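Local coordinates for protein aromatic-L-amino-acid decarboxylase (Catharanthus roseus, PDB 6EEW) that uses pyridoxal 5'-phosphate to decarboxylate L-tryptophan to tryptamine and 5-hydroxy-L-tryptophan to serotonin, working as a homodimer, at residues V139-A144 with F153-T158; G160-N165 with V360-W365; T262-T267 with T460-I465; L424-L429 with M467-V472; G281-V286 with V310-L315. All blocks are in the same frame, centred on the assembly; numbering follows the deposited sequence.

Interaction 1: V139-A144 with F153-T158; sequences VMDWLA and FMFSGT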
# COMPACT_ATOMS: atom_id res chain seq x y z
N VAL A 139 -6.79 16.20 -8.18
CA VAL A 139 -7.51 15.95 -6.93
C VAL A 139 -6.72 16.46 -5.74
O VAL A 139 -7.29 16.98 -4.78
CB VAL A 139 -7.84 14.45 -6.79
CG1 VAL A 139 -8.02 14.08 -5.29
CG2 VAL A 139 -9.07 14.10 -7.60
N MET A 140 -5.40 16.31 -5.77
CA MET A 140 -4.61 16.81 -4.66
C MET A 140 -4.67 18.32 -4.58
O MET A 140 -4.71 18.88 -3.48
CB MET A 140 -3.16 16.32 -4.76
CG MET A 140 -3.01 14.84 -4.42
SD MET A 140 -3.44 14.45 -2.71
CE MET A 140 -2.01 15.03 -1.82
N ASP A 141 -4.72 19.01 -5.72
CA ASP A 141 -4.86 20.46 -5.68
C ASP A 141 -6.27 20.88 -5.22
O ASP A 141 -6.43 21.85 -4.47
CB ASP A 141 -4.53 21.05 -7.05
CG ASP A 141 -3.02 21.27 -7.26
OD1 ASP A 141 -2.22 20.83 -6.41
OD2 ASP A 141 -2.64 21.89 -8.28
N TRP A 142 -7.31 20.16 -5.66
CA TRP A 142 -8.66 20.38 -5.14
C TRP A 142 -8.68 20.32 -3.63
O TRP A 142 -9.15 21.23 -2.95
CB TRP A 142 -9.62 19.31 -5.67
CG TRP A 142 -10.17 19.58 -7.00
CD1 TRP A 142 -9.67 20.43 -7.92
CD2 TRP A 142 -11.33 18.98 -7.57
NE1 TRP A 142 -10.45 20.40 -9.06
CE2 TRP A 142 -11.48 19.52 -8.86
CE3 TRP A 142 -12.26 18.04 -7.11
CZ2 TRP A 142 -12.53 19.15 -9.70
CZ3 TRP A 142 -13.31 17.68 -7.94
CH2 TRP A 142 -13.44 18.24 -9.23
N LEU A 143 -8.19 19.20 -3.09
CA LEU A 143 -8.25 19.01 -1.66
C LEU A 143 -7.41 20.05 -0.94
O LEU A 143 -7.84 20.60 0.08
CB LEU A 143 -7.80 17.60 -1.33
CG LEU A 143 -8.52 16.89 -0.20
CD1 LEU A 143 -9.99 17.13 -0.32
CD2 LEU A 143 -8.21 15.40 -0.32
N ALA A 144 -6.24 20.38 -1.49
CA ALA A 144 -5.41 21.40 -0.88
C ALA A 144 -6.16 22.72 -0.76
O ALA A 144 -6.05 23.42 0.25
CB ALA A 144 -4.14 21.58 -1.71
N PHE A 153 1.94 24.30 -1.56
CA PHE A 153 1.66 22.88 -1.45
C PHE A 153 0.94 22.33 -2.68
O PHE A 153 0.45 21.20 -2.64
CB PHE A 153 0.82 22.59 -0.20
CG PHE A 153 1.54 22.84 1.09
CD1 PHE A 153 2.34 21.84 1.65
CD2 PHE A 153 1.41 24.06 1.75
CE1 PHE A 153 3.02 22.04 2.84
CE2 PHE A 153 2.08 24.28 2.96
CZ PHE A 153 2.90 23.26 3.50
N MET A 154 0.82 23.11 -3.75
CA MET A 154 0.01 22.73 -4.90
C MET A 154 0.86 22.57 -6.14
O MET A 154 1.83 23.31 -6.37
CB MET A 154 -1.08 23.78 -5.18
CG MET A 154 -1.98 24.03 -4.03
SD MET A 154 -3.25 25.25 -4.37
CE MET A 154 -3.98 25.34 -2.73
N PHE A 155 0.44 21.62 -6.98
CA PHE A 155 1.08 21.45 -8.28
C PHE A 155 0.91 22.69 -9.13
O PHE A 155 1.83 23.10 -9.85
CB PHE A 155 0.49 20.22 -8.98
CG PHE A 155 0.94 18.90 -8.41
CD1 PHE A 155 2.23 18.42 -8.65
CD2 PHE A 155 0.09 18.15 -7.61
CE1 PHE A 155 2.66 17.20 -8.12
CE2 PHE A 155 0.51 16.93 -7.09
CZ PHE A 155 1.80 16.45 -7.35
N SER A 156 -0.28 23.31 -9.07
CA SER A 156 -0.49 24.59 -9.76
C SER A 156 0.42 25.69 -9.23
O SER A 156 0.69 26.66 -9.95
CB SER A 156 -1.95 25.03 -9.64
OG SER A 156 -2.33 25.14 -8.28
N GLY A 157 0.92 25.55 -8.00
CA GLY A 157 1.91 26.45 -7.45
C GLY A 157 3.32 25.87 -7.50
O GLY A 157 3.80 25.48 -8.57
N THR A 158 3.97 25.76 -6.34
CA THR A 158 5.36 25.32 -6.27
C THR A 158 5.59 24.07 -5.44
O THR A 158 6.75 23.68 -5.25
CB THR A 158 6.24 26.43 -5.71
OG1 THR A 158 5.85 26.67 -4.35
CG2 THR A 158 6.08 27.71 -6.53
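D141 reaches from the side of helix 130-146 to the backbone of F155 and S156 and holds it with both carboxylate oxygens, an instructive case of a helix-borne acid clamping the loop that leads into strand 160-164. The setting is the pyridoxal-dependent decarboxylase domain, close to the dimer partner. With CG anti to its own carbonyl carbon (chi1 -84°), the carboxylate is placed before two successive amide groups. OD1 accepts from F155 N at 2.8 Å, and OD2 accepts from S156 N at 2.9 Å. Each oxygen uses the lone pair on the side of its twin, so the carboxylate embraces the bend as a two-pronged acceptor. The hydroxyl of S156 adds a weak third bond, OG lying 3.3 Å from D141 OD2. A long, weak ion pair with R60 of the second subunit bears on that same oxygen. An alanine in place of D141 would probably leave the amides of F155 and S156 without their acceptor and set this bend free to shift against the helix.

Apolar groups flank the clamp. The side chain of M154 crosses that of D141 obliquely, its CB 3.4 Å from D141 OD1, and then runs on extended along the helix flank. M140 approaches the F155 ring at its edge, near the ring plane, CB lying 4.4 Å from CE2. One helical turn beyond M140, the extended chain of M154 ends with its methyl CE resting 3.9 Å from A144 CB.

Interaction 2: G160-N165 with V360-W365; sequences GGVIQN and VDFKNW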
# COMPACT_ATOMS: atom_id res chain seq x y z
N GLY A 160 3.63 20.11 -4.01
CA GLY A 160 2.88 19.02 -4.61
C GLY A 160 2.36 18.05 -3.57
O GLY A 160 2.48 18.26 -2.36
N GLY A 161 1.72 17.00 -4.07
CA GLY A 161 1.15 16.00 -3.19
C GLY A 161 1.07 14.66 -3.88
O GLY A 161 1.15 14.55 -5.11
N VAL A 162 0.88 13.64 -3.06
CA VAL A 162 0.73 12.28 -3.53
C VAL A 162 -0.21 11.53 -2.59
O VAL A 162 -0.19 11.73 -1.37
CB VAL A 162 2.11 11.59 -3.66
CG1 VAL A 162 2.89 11.63 -2.32
CG2 VAL A 162 1.95 10.19 -4.15
N ILE A 163 -1.02 10.65 -3.17
CA ILE A 163 -1.87 9.74 -2.40
C ILE A 163 -1.06 8.49 -2.10
O ILE A 163 -0.73 7.71 -3.00
CB ILE A 163 -3.15 9.40 -3.16
CG1 ILE A 163 -3.91 10.67 -3.51
CG2 ILE A 163 -3.99 8.39 -2.36
CD1 ILE A 163 -5.19 10.41 -4.37
N GLN A 164 -0.72 8.31 -0.83
CA GLN A 164 -0.10 7.11 -0.29
C GLN A 164 -1.18 6.19 0.29
O GLN A 164 -2.38 6.51 0.29
CB GLN A 164 0.93 7.50 0.77
CG GLN A 164 1.96 8.50 0.29
CD GLN A 164 3.20 7.84 -0.26
OE1 GLN A 164 3.33 6.62 -0.20
NE2 GLN A 164 4.11 8.63 -0.80
N ASN A 165 -0.74 5.04 0.77
CA ASN A 165 -1.65 4.08 1.39
C ASN A 165 -1.90 4.41 2.86
O ASN A 165 -3.03 4.29 3.34
CB ASN A 165 -1.07 2.67 1.30
CG ASN A 165 -1.13 2.10 -0.11
OD1 ASN A 165 -2.16 2.18 -0.78
ND2 ASN A 165 -0.02 1.56 -0.58
N VAL A 360 4.13 14.34 -13.69
CA VAL A 360 5.02 13.61 -12.80
C VAL A 360 4.93 12.10 -13.07
O VAL A 360 4.03 11.62 -13.75
CB VAL A 360 4.70 13.91 -11.32
CG1 VAL A 360 4.63 15.41 -11.10
CG2 VAL A 360 3.42 13.23 -10.89
N ASP A 361 5.92 11.38 -12.55
CA ASP A 361 5.89 9.92 -12.44
C ASP A 361 5.81 9.62 -10.95
O ASP A 361 6.78 9.84 -10.21
CB ASP A 361 7.11 9.25 -13.07
CG ASP A 361 7.22 9.51 -14.56
OD1 ASP A 361 6.19 9.53 -15.27
OD2 ASP A 361 8.38 9.64 -15.04
N PHE A 362 4.65 9.15 -10.49
CA PHE A 362 4.45 9.05 -9.05
C PHE A 362 5.29 7.96 -8.41
O PHE A 362 5.40 7.93 -7.19
CB PHE A 362 2.97 8.86 -8.70
CG PHE A 362 2.22 10.17 -8.52
CD1 PHE A 362 2.49 11.00 -7.43
CD2 PHE A 362 1.23 10.56 -9.42
CE1 PHE A 362 1.82 12.20 -7.26
CE2 PHE A 362 0.52 11.77 -9.24
CZ PHE A 362 0.81 12.59 -8.17
N LYS A 363 5.89 7.07 -9.20
CA LYS A 363 6.83 6.12 -8.61
C LYS A 363 7.91 6.84 -7.81
O LYS A 363 8.39 6.32 -6.80
CB LYS A 363 7.47 5.26 -9.70
CG LYS A 363 8.42 6.00 -10.64
CD LYS A 363 8.97 5.02 -11.70
CE LYS A 363 9.90 5.69 -12.69
NZ LYS A 363 11.08 6.26 -12.02
N ASN A 364 8.27 8.05 -8.22
CA ASN A 364 9.30 8.83 -7.57
C ASN A 364 8.83 9.43 -6.25
O ASN A 364 9.66 9.97 -5.51
CB ASN A 364 9.76 9.95 -8.50
CG ASN A 364 10.27 9.43 -9.81
OD1 ASN A 364 10.83 8.34 -9.87
ND2 ASN A 364 10.07 10.19 -10.88
N TRP A 365 7.54 9.34 -5.95
CA TRP A 365 6.97 9.96 -4.76
C TRP A 365 6.63 8.94 -3.68
O TRP A 365 5.93 9.27 -2.72
CB TRP A 365 5.72 10.75 -5.10
CG TRP A 365 5.93 11.87 -6.06
CD1 TRP A 365 6.38 11.80 -7.35
CD2 TRP A 365 5.70 13.25 -5.79
NE1 TRP A 365 6.44 13.05 -7.90
CE2 TRP A 365 6.02 13.96 -6.96
CE3 TRP A 365 5.23 13.95 -4.67
CZ2 TRP A 365 5.90 15.34 -7.04
CZ3 TRP A 365 5.12 15.30 -4.76
CH2 TRP A 365 5.45 15.99 -5.93
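Q164 NE2 lies 2.7 Å from W365 O, but the N-H points well off the oxygen (119° at the hydrogen), and the hydrogen bond is therefore weak in spite of its short length. The amide gets there because the Q164 chain bends at its second torsion (chi2 -93°), turning from strand 160-164 toward the loop that precedes helix 375-409. That strand is an outermost one of the seven-stranded mixed sheet at the heart of this fold.

The rest of the contact is mostly apolar. V162 rests on two aromatic residues with one methyl: CG2 lies 3.4 Å from F362 CD1 and 3.9 Å from W365 CB. F362 presents its edge to the strand, with G161 O in the ring plane 3.3 Å from CE1. G160 lets the indole come close to the backbone, since a side chain there would run into W365 CH2; W365 CZ3 lies 3.9 Å from G161 N. Beyond, helix 335-341 packs against W365 through P335, L338 and L339.

The chemistry implies a join made chiefly by shape, in which a single poorly aligned hydrogen bond from the Q164 amide, with the C-H edge of F362 set against G161 O, supplements close aromatic packing against bare backbone.

Interaction 3: T262-T267 with T460-I465; sequences TSTTAT and TIVGGI. With TRP (tryptophan), chain E.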
# COMPACT_ATOMS: atom_id res chain seq x y z
N THR A 262 -4.09 9.48 18.62
CA THR A 262 -4.95 8.31 18.63
C THR A 262 -5.60 8.10 19.99
O THR A 262 -6.75 7.64 20.05
CB THR A 262 -4.16 7.05 18.25
OG1 THR A 262 -2.99 6.94 19.07
CG2 THR A 262 -3.71 7.08 16.77
N SER A 263 -4.91 8.43 21.07
CA SER A 263 -5.47 8.21 22.40
C SER A 263 -6.62 9.17 22.70
O SER A 263 -7.77 8.74 22.89
CB SER A 263 -4.36 8.33 23.44
OG SER A 263 -3.41 7.31 23.23
N THR A 264 -6.34 10.47 22.75
CA THR A 264 -7.32 11.46 23.20
C THR A 264 -7.57 12.55 22.17
O THR A 264 -8.26 13.53 22.48
CB THR A 264 -6.86 12.10 24.51
OG1 THR A 264 -5.60 12.74 24.29
CG2 THR A 264 -6.70 11.05 25.59
N THR A 265 -7.07 12.40 20.94
CA THR A 265 -7.11 13.47 19.94
C THR A 265 -6.60 14.78 20.54
O THR A 265 -7.19 15.85 20.37
CB THR A 265 -8.51 13.64 19.33
OG1 THR A 265 -9.50 13.88 20.34
CG2 THR A 265 -8.90 12.42 18.53
N ALA A 266 -5.49 14.68 21.28
CA ALA A 266 -4.71 15.87 21.61
C ALA A 266 -4.30 16.60 20.34
O ALA A 266 -4.35 16.05 19.24
CB ALA A 266 -3.48 15.48 22.43
N THR A 267 -3.94 17.87 20.48
CA THR A 267 -3.59 18.70 19.34
C THR A 267 -2.28 19.42 19.62
O THR A 267 -2.19 20.21 20.57
CB THR A 267 -4.69 19.73 19.04
OG1 THR A 267 -5.01 20.45 20.23
CG2 THR A 267 -5.95 19.08 18.53
N THR A 460 -8.20 3.80 26.84
CA THR A 460 -6.83 4.28 26.74
C THR A 460 -6.33 4.62 28.13
O THR A 460 -7.10 4.79 29.07
CB THR A 460 -6.71 5.48 25.81
OG1 THR A 460 -5.32 5.78 25.60
CG2 THR A 460 -7.43 6.69 26.39
N ILE A 461 -5.01 4.65 28.25
CA ILE A 461 -4.31 5.14 29.43
C ILE A 461 -3.52 6.36 28.99
O ILE A 461 -2.65 6.25 28.12
CB ILE A 461 -3.38 4.09 30.05
CG1 ILE A 461 -4.17 2.83 30.44
CG2 ILE A 461 -2.67 4.69 31.27
CD1 ILE A 461 -5.06 3.05 31.62
N VAL A 462 -3.83 7.50 29.59
CA VAL A 462 -3.09 8.74 29.32
C VAL A 462 -2.81 9.41 30.65
O VAL A 462 -3.71 9.56 31.48
CB VAL A 462 -3.87 9.68 28.38
CG1 VAL A 462 -3.19 11.04 28.30
CG2 VAL A 462 -3.95 9.07 26.99
N GLY A 463 -1.56 9.83 30.84
CA GLY A 463 -1.18 10.46 32.10
C GLY A 463 -1.53 9.64 33.32
O GLY A 463 -1.95 10.20 34.34
N GLY A 464 -1.37 8.32 33.24
CA GLY A 464 -1.71 7.49 34.38
C GLY A 464 -3.19 7.34 34.64
O GLY A 464 -3.58 6.84 35.70
N ILE A 465 -4.03 7.80 33.72
CA ILE A 465 -5.48 7.79 33.90
C ILE A 465 -6.06 6.82 32.89
O ILE A 465 -5.80 6.94 31.68
CB ILE A 465 -6.07 9.20 33.70
CG1 ILE A 465 -5.43 10.18 34.70
CG2 ILE A 465 -7.58 9.17 33.85
CD1 ILE A 465 -5.87 11.61 34.51
N TRP E . -5.79 5.07 15.74
CA TRP E . -6.28 3.82 16.30
C TRP E . -5.15 3.01 16.95
O TRP E . -4.70 2.01 16.40
CB TRP E . -6.98 3.00 15.22
CG TRP E . -6.28 2.95 13.88
CD1 TRP E . -4.94 2.81 13.66
CD2 TRP E . -6.89 3.04 12.58
NE1 TRP E . -4.68 2.81 12.30
CE2 TRP E . -5.86 2.94 11.62
CE3 TRP E . -8.21 3.19 12.14
CZ2 TRP E . -6.11 2.99 10.26
CZ3 TRP E . -8.46 3.24 10.78
CH2 TRP E . -7.41 3.14 9.86
OXT TRP E . -4.68 3.34 18.04
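S263 CB packs 3.6 Å from V462 CG2, and its OG makes a weak hydrogen bond of 3.4 Å with T460 OG1. The two meet where an active-site loop following strand 251-258 of the large sheet touches a beta hairpin, strands 459-462 and 465-471, of the smaller four-stranded antiparallel sheet. The torsions explain the hydroxyl pairing: S263 OG stands anti to its carbonyl carbon (chi1 -64°), whereas T460 OG1 stands anti to its backbone N (chi1 -172°), and each is thereby aimed across the gap. T264 adds a purely apolar touch. Its CG2 and V462 CG2 meet tip to tip at 3.7 Å, so that a single methyl of V462 bears on both S263 and T264.

The next shell positions these groups. The hairpin turns through a type I' beta turn from V462 to I465, with G463 and G464 at its corner in positive-phi conformations, and the bonds V462 N to I465 O and I465 N to V462 O, each 2.9 Å, close it. On the loop side, the guanidinium of R469, from the neighbouring strand, donates NE to S263 O and NH2 to T262 O. C426 of the same small sheet packs against T264.

Anchored in this way, the loop carries T262 to the substrate pocket, where it probably also binds pyridoxal phosphate, as similarity suggests. S263 itself faces the hairpin, but its neighbour T262 turns a methyl to the bound tryptophan, CG2 lying 3.1 Å from the ligand's amino N.

Interaction 4: L424-L429 with M467-V472; sequences LVCFRL and MLRLAV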
# COMPACT_ATOMS: atom_id res chain seq x y z
N LEU A 424 -14.26 12.42 19.20
CA LEU A 424 -13.89 11.41 20.18
C LEU A 424 -14.12 11.96 21.57
O LEU A 424 -13.62 13.05 21.89
CB LEU A 424 -12.43 10.98 20.01
CG LEU A 424 -11.81 10.35 21.26
CD1 LEU A 424 -12.45 9.01 21.59
CD2 LEU A 424 -10.30 10.22 21.10
N VAL A 425 -14.83 11.21 22.41
CA VAL A 425 -15.15 11.61 23.78
C VAL A 425 -14.43 10.66 24.74
O VAL A 425 -14.67 9.45 24.72
CB VAL A 425 -16.67 11.59 24.03
CG1 VAL A 425 -17.02 12.07 25.44
CG2 VAL A 425 -17.39 12.39 22.99
N CYS A 426 -13.57 11.22 25.59
CA CYS A 426 -12.85 10.45 26.59
C CYS A 426 -13.49 10.68 27.96
O CYS A 426 -13.58 11.82 28.41
CB CYS A 426 -11.37 10.84 26.62
SG CYS A 426 -10.50 10.56 25.05
N PHE A 427 -13.94 9.60 28.60
CA PHE A 427 -14.70 9.74 29.84
C PHE A 427 -14.38 8.59 30.79
O PHE A 427 -13.70 7.63 30.43
CB PHE A 427 -16.20 9.81 29.56
CG PHE A 427 -16.78 8.56 28.97
CD1 PHE A 427 -16.52 8.22 27.65
CD2 PHE A 427 -17.58 7.72 29.73
CE1 PHE A 427 -17.06 7.06 27.11
CE2 PHE A 427 -18.11 6.56 29.20
CZ PHE A 427 -17.85 6.23 27.88
N ARG A 428 -14.86 8.71 32.02
CA ARG A 428 -14.63 7.65 33.00
C ARG A 428 -15.62 7.80 34.15
O ARG A 428 -16.28 8.83 34.30
CB ARG A 428 -13.18 7.69 33.50
CG ARG A 428 -12.95 8.76 34.58
CD ARG A 428 -11.47 9.08 34.79
NE ARG A 428 -10.80 8.34 35.84
CZ ARG A 428 -10.24 8.90 36.91
NH1 ARG A 428 -10.28 10.22 37.06
NH2 ARG A 428 -9.63 8.15 37.82
N LEU A 429 -15.74 6.75 34.94
CA LEU A 429 -16.44 6.83 36.21
C LEU A 429 -15.53 7.48 37.25
O LEU A 429 -14.36 7.10 37.37
CB LEU A 429 -16.88 5.45 36.68
CG LEU A 429 -18.17 4.89 36.09
CD1 LEU A 429 -18.28 3.40 36.38
CD2 LEU A 429 -19.38 5.64 36.66
N MET A 467 -9.22 5.55 30.89
CA MET A 467 -10.45 6.17 30.43
C MET A 467 -11.05 5.36 29.28
O MET A 467 -10.34 4.64 28.56
CB MET A 467 -10.18 7.61 29.99
CG MET A 467 -9.37 7.74 28.72
SD MET A 467 -8.53 9.34 28.66
CE MET A 467 -7.32 9.12 29.96
N LEU A 468 -12.37 5.44 29.16
CA LEU A 468 -13.10 4.91 28.02
C LEU A 468 -13.15 5.96 26.92
O LEU A 468 -13.09 7.16 27.19
CB LEU A 468 -14.53 4.53 28.44
CG LEU A 468 -14.74 3.32 29.35
CD1 LEU A 468 -14.05 3.46 30.70
CD2 LEU A 468 -16.23 3.11 29.55
N ARG A 469 -13.26 5.50 25.67
CA ARG A 469 -13.36 6.38 24.52
C ARG A 469 -14.63 6.07 23.75
O ARG A 469 -15.01 4.90 23.59
CB ARG A 469 -12.15 6.25 23.58
CG ARG A 469 -10.79 6.60 24.17
CD ARG A 469 -9.64 5.92 23.38
NE ARG A 469 -9.39 6.51 22.06
CZ ARG A 469 -10.01 6.13 20.94
NH1 ARG A 469 -10.92 5.16 20.97
NH2 ARG A 469 -9.72 6.71 19.78
N LEU A 470 -15.27 7.12 23.25
CA LEU A 470 -16.38 6.99 22.31
C LEU A 470 -15.96 7.71 21.03
O LEU A 470 -15.92 8.95 20.99
CB LEU A 470 -17.67 7.57 22.87
CG LEU A 470 -18.88 7.14 22.05
CD1 LEU A 470 -19.25 5.67 22.37
CD2 LEU A 470 -20.07 8.10 22.26
N ALA A 471 -15.63 6.93 20.00
CA ALA A 471 -15.16 7.46 18.73
C ALA A 471 -16.35 7.44 17.77
O ALA A 471 -16.63 6.43 17.12
CB ALA A 471 -13.98 6.66 18.21
N VAL A 472 -17.08 8.54 17.73
CA VAL A 472 -18.27 8.64 16.90
C VAL A 472 -17.85 8.92 15.46
O VAL A 472 -16.87 9.62 15.21
CB VAL A 472 -19.21 9.73 17.44
CG1 VAL A 472 -20.44 9.82 16.56
CG2 VAL A 472 -19.60 9.42 18.88
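V425 and L470 exchange a reciprocal pair of backbone hydrogen bonds, V425 N to L470 O at 2.9 Å and L470 N to V425 O at 2.8 Å. F427 and L468 repeat the exchange two residues on, a textbook antiparallel arrangement joining the two central strands of the four-stranded sheet. The non-hydrogen-bonded pair C426-R469 falls between them and L424-A471 lies just beyond V425-L470; at C426 a C-H approaches a carbonyl, CA lying 3.4 Å from L468 O. The short strand axes run 145° apart, well short of exactly antiparallel, which reflects the twist of the sheet.

The two faces differ in chemistry. On the side of L424, C426, R469 and A471, the R469 chain bends at chi3 (73°) and carries its guanidinium across L424, whose CD1 lies over the centre of the flat group 3.8 Å above its plane. NH2 also donates to F100 O, while NE and NH2 hold the loop of residues 262-267, so L424 pads a charge whose NE and NH2 donate to backbone carbonyls close to the substrate pocket. M467 leans its sulphur on this side, SD lying 3.8 Å from C426 CB.

V425, F427 and L470 on the opposite face turn to helix 375-409, where F404 meets F427 edge-to-face and also packs on V425 and L470, while L468 packs on N442 of helix 438-451. F427 takes the rarer side-chain position between its backbone N and carbonyl carbon (chi1 64°), which swings its ring over the partner strand. There L468 CB makes a CH-pi contact, standing 4.0 Å from the ring centroid.

Interaction 5: G281-V286 with V310-L315; sequences GIWIHV and VDSLSL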
# COMPACT_ATOMS: atom_id res chain seq x y z
N GLY A 281 16.01 24.71 11.74
CA GLY A 281 16.22 23.90 10.54
C GLY A 281 15.65 22.51 10.63
O GLY A 281 16.13 21.61 9.94
N ILE A 282 14.64 22.31 11.46
CA ILE A 282 13.99 21.02 11.65
C ILE A 282 12.87 20.89 10.63
O ILE A 282 12.04 21.79 10.49
CB ILE A 282 13.44 20.90 13.08
CG1 ILE A 282 14.59 21.05 14.09
CG2 ILE A 282 12.64 19.61 13.24
CD1 ILE A 282 14.14 21.33 15.51
N TRP A 283 12.83 19.75 9.94
CA TRP A 283 11.70 19.45 9.08
C TRP A 283 10.50 19.13 9.94
O TRP A 283 10.54 18.20 10.75
CB TRP A 283 12.01 18.26 8.18
CG TRP A 283 10.89 17.88 7.28
CD1 TRP A 283 9.60 17.59 7.63
CD2 TRP A 283 10.97 17.66 5.87
NE1 TRP A 283 8.87 17.24 6.52
CE2 TRP A 283 9.70 17.27 5.43
CE3 TRP A 283 12.01 17.76 4.94
CZ2 TRP A 283 9.42 17.00 4.10
CZ3 TRP A 283 11.73 17.49 3.62
CH2 TRP A 283 10.45 17.12 3.21
N ILE A 284 9.42 19.87 9.78
CA ILE A 284 8.21 19.62 10.54
C ILE A 284 7.15 19.01 9.64
O ILE A 284 6.81 19.55 8.57
CB ILE A 284 7.69 20.90 11.23
CG1 ILE A 284 6.43 20.58 12.04
CG2 ILE A 284 7.52 22.04 10.23
CD1 ILE A 284 5.98 21.72 12.92
N HIS A 285 6.64 17.86 10.07
CA HIS A 285 5.57 17.17 9.37
C HIS A 285 4.38 17.13 10.30
O HIS A 285 4.51 16.79 11.48
CB HIS A 285 5.97 15.74 8.97
CG HIS A 285 4.83 14.94 8.44
ND1 HIS A 285 4.47 14.94 7.11
CD2 HIS A 285 3.91 14.16 9.07
CE1 HIS A 285 3.39 14.18 6.94
NE2 HIS A 285 3.04 13.69 8.12
N VAL A 286 3.22 17.49 9.77
CA VAL A 286 1.98 17.47 10.53
C VAL A 286 1.23 16.21 10.15
O VAL A 286 0.80 16.04 8.99
CB VAL A 286 1.15 18.74 10.29
CG1 VAL A 286 -0.20 18.60 10.95
CG2 VAL A 286 1.91 19.94 10.85
N VAL A 310 5.22 25.04 7.47
CA VAL A 310 5.35 23.61 7.71
C VAL A 310 5.94 22.91 6.50
O VAL A 310 5.77 23.33 5.35
CB VAL A 310 3.98 23.03 8.11
CG1 VAL A 310 3.93 21.55 7.79
CG2 VAL A 310 3.78 23.23 9.60
N ASP A 311 6.66 21.82 6.77
CA ASP A 311 7.32 21.12 5.68
C ASP A 311 6.40 20.12 5.00
O ASP A 311 6.30 20.11 3.77
CB ASP A 311 8.55 20.41 6.21
CG ASP A 311 9.57 21.36 6.73
OD1 ASP A 311 10.17 22.10 5.92
OD2 ASP A 311 9.77 21.36 7.95
N SER A 312 5.65 19.34 5.77
CA SER A 312 4.75 18.41 5.10
C SER A 312 3.50 18.21 5.94
O SER A 312 3.48 18.52 7.13
CB SER A 312 5.43 17.06 4.79
OG SER A 312 6.16 16.51 5.89
N LEU A 313 2.45 17.72 5.28
CA LEU A 313 1.18 17.49 5.94
C LEU A 313 0.54 16.22 5.40
O LEU A 313 0.65 15.92 4.21
CB LEU A 313 0.23 18.68 5.76
CG LEU A 313 -1.25 18.40 5.99
CD1 LEU A 313 -1.54 18.28 7.49
CD2 LEU A 313 -2.08 19.50 5.36
N SER A 314 -0.11 15.45 6.28
CA SER A 314 -0.84 14.28 5.82
C SER A 314 -2.19 14.16 6.51
O SER A 314 -2.38 14.60 7.66
CB SER A 314 -0.01 12.99 6.01
OG SER A 314 0.27 12.72 7.37
N LEU A 315 -3.15 13.59 5.79
CA LEU A 315 -4.45 13.24 6.36
C LEU A 315 -4.97 12.01 5.65
O LEU A 315 -4.69 11.81 4.47
CB LEU A 315 -5.46 14.39 6.24
CG LEU A 315 -6.09 14.91 4.95
CD1 LEU A 315 -7.35 14.13 4.52
CD2 LEU A 315 -6.43 16.39 5.15
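W283 spreads its indole over D311, whose CB fits beneath the five-membered ring as a CH-pi contact, 3.2 Å from the centroid and close to the ring normal. The two residues belong to a beta-alpha-beta crossover, in which the parallel strands 283-287 and 312-315 lie side by side in the large mixed sheet.

The next bump is the S312 hydroxyl, wedged into the notch between the indole and the imidazole of H285. W283 NE1 points nearly straight at it (161°) from within the ring plane, 2.9 Å from S312 OG, and H285 ND1 is hydrogen-bonded to the same OG at 2.6 Å. H285, with CG anti to its backbone N (chi1 171°), turns its ring edge along the strand and reaches S314 OG with NE2 at 3.0 Å. One imidazole thus spans two serines of the neighbouring strand, and its rotation is probably fixed by them. An alanine in place of W283 would probably leave S312 OG without its indole donor and open a gap over D311 CB, beside A178 and R181 of helix 167-186.

On the other face of the sheet the bumps are aliphatic. V310 CG2 fits into the hollow between two side chains of the other strand, 4.0 Å from both I284 CG2 and V286 CG2, while V270 and S274 of helix 270-280 pack on V310. Backbone bonds clasp the whole, with I284 O accepting from both D311 N and S312 N. Farther along, V286 CG1 meets L313 CD1 at 3.7 Å.

Overall arrangement
Interactions 1 and 2 lie on the opposite side of the chain's centre from interactions 3 and 4. Interactions 1 and 2, centred 12 Å apart, follow one another through helix 130-146 and strand 160-164, and they touch where F155 CZ packs on G161 O. Interaction 5 shares the seven-stranded sheet with interaction 2 and meets interaction 1 through F153; its segments come between those of interaction 2 along the chain. Interactions 3 and 4, centred 10 Å apart, share the four-stranded sheet of the C-terminal part, and their segments alternate in sequence. The centres of interactions 1 and 4 lie 36 Å apart. Interaction 3 ties the small sheet to a loop of the large domain beside the bound tryptophan, while interactions 1 and 2 reach the second subunit.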